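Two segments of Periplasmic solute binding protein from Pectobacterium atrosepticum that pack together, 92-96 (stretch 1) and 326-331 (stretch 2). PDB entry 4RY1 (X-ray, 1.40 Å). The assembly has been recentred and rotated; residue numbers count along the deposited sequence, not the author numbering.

Stretch 1 (92-96) GDFPP
Stretch 2 (326-331) PANPKA

Residues 92-96 and 326-331 meet far apart in sequence, burying 301 Å² in total, with F94 and N328 in register (CA to CA 5.2 Å). No hydrogen bond crosses the contact; it rests on one salt bridge and on apolar packing. Stretch 1 leaves a 3-10 segment at D93 (phi/psi -75/-22), extends through F94 (-91/147) and P95 (-61/130), the N-cap residue, and enters a helix at P96 (-54/-39).

D93, its CA-to-CB bond directed toward stretch 2, adopts the m rotamer (chi1 -70°, chi2 -18°). K330 also points toward its partner and is nearly fully extended (m, t, t, t), a conformation that carries NZ to 3.5 Å from D93 OD1 in the salt bridge. D93 O lies 3.2 Å from P329 CD, a carbon that offers it no conventional donor.

F94 (chi1 -67°, chi2 84°) leaves its backbone sideways, yet its ring end comes nearer: A327 CB sits at the ring edge, 3.9 Å from CD2, while N328 CB approaches CE2 obliquely, also at 3.9 Å. P95 CD packs 3.3 Å from A327 O and 4.4 Å from P329 CD.

N328 (-76/117) is t at chi1, with chi2 -21°, placing OD1 2.9 Å from K330 N to cap the helix beginning at P329; its ND2 is hydrogen-bonded elsewhere in the structure.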

# COMPACT_ATOMS: atom_id res chain seq x y z
N GLY A 92 -9.53 -15.89 16.23
CA GLY A 92 -9.74 -15.10 17.46
C GLY A 92 -8.53 -14.31 17.92
O GLY A 92 -8.67 -13.38 18.69
N ASP A 93 -7.34 -14.67 17.43
CA ASP A 93 -6.12 -13.90 17.73
C ASP A 93 -6.00 -12.58 16.97
O ASP A 93 -5.25 -11.69 17.40
CB ASP A 93 -4.85 -14.69 17.41
CG ASP A 93 -4.62 -15.86 18.34
OD1 ASP A 93 -5.20 -15.90 19.45
OD2 ASP A 93 -3.82 -16.74 17.95
N PHE A 94 -6.70 -12.48 15.85
CA PHE A 94 -6.55 -11.35 14.94
C PHE A 94 -7.53 -10.23 15.27
O PHE A 94 -8.63 -10.49 15.73
CB PHE A 94 -6.70 -11.79 13.48
CG PHE A 94 -5.59 -12.69 13.02
CD1 PHE A 94 -5.65 -14.03 13.28
CD2 PHE A 94 -4.47 -12.18 12.38
CE1 PHE A 94 -4.63 -14.88 12.90
CE2 PHE A 94 -3.44 -13.04 12.00
CZ PHE A 94 -3.53 -14.38 12.24
N PRO A 95 -7.12 -8.99 15.04
CA PRO A 95 -8.02 -7.90 15.37
C PRO A 95 -9.31 -8.02 14.56
O PRO A 95 -9.26 -8.22 13.35
CB PRO A 95 -7.22 -6.66 14.97
CG PRO A 95 -5.79 -7.09 15.03
CD PRO A 95 -5.81 -8.51 14.55
N PRO A 96 -10.47 -7.94 15.22
CA PRO A 96 -11.72 -8.06 14.45
C PRO A 96 -11.83 -7.10 13.28
O PRO A 96 -12.36 -7.47 12.22
CB PRO A 96 -12.79 -7.75 15.49
CG PRO A 96 -12.19 -8.16 16.78
CD PRO A 96 -10.72 -7.93 16.67
N PRO A 326 3.39 -7.75 11.92
CA PRO A 326 2.39 -8.84 11.89
C PRO A 326 1.02 -8.44 12.39
O PRO A 326 0.90 -7.75 13.42
CB PRO A 326 2.99 -9.86 12.83
CG PRO A 326 4.46 -9.70 12.61
CD PRO A 326 4.68 -8.24 12.42
N ALA A 327 -0.00 -8.89 11.68
CA ALA A 327 -1.38 -8.64 12.06
C ALA A 327 -1.73 -9.27 13.42
O ALA A 327 -2.51 -8.72 14.18
CB ALA A 327 -2.32 -9.18 10.98
N ASN A 328 -1.15 -10.43 13.70
CA ASN A 328 -1.39 -11.12 14.98
C ASN A 328 -0.59 -10.40 16.08
O ASN A 328 0.63 -10.39 16.01
CB ASN A 328 -0.92 -12.56 14.88
CG ASN A 328 -1.26 -13.37 16.13
OD1 ASN A 328 -1.48 -12.79 17.20
ND2 ASN A 328 -1.38 -14.68 15.99
N PRO A 329 -1.26 -9.82 17.10
CA PRO A 329 -0.49 -9.10 18.11
C PRO A 329 0.51 -9.99 18.86
O PRO A 329 1.52 -9.49 19.32
CB PRO A 329 -1.56 -8.54 19.08
CG PRO A 329 -2.78 -9.32 18.81
CD PRO A 329 -2.71 -9.80 17.39
N LYS A 330 0.24 -11.29 18.99
CA LYS A 330 1.18 -12.19 19.66
C LYS A 330 2.46 -12.32 18.85
O LYS A 330 3.55 -12.49 19.40
CB LYS A 330 0.57 -13.57 19.89
CG LYS A 330 -0.64 -13.51 20.80
CD LYS A 330 -1.22 -14.90 20.97
CE LYS A 330 -2.23 -14.93 22.10
NZ LYS A 330 -2.90 -16.26 22.11
N ALA A 331 2.32 -12.27 17.53
CA ALA A 331 3.48 -12.32 16.64
C ALA A 331 4.30 -11.04 16.77
O ALA A 331 5.54 -11.11 16.88
CB ALA A 331 3.04 -12.55 15.20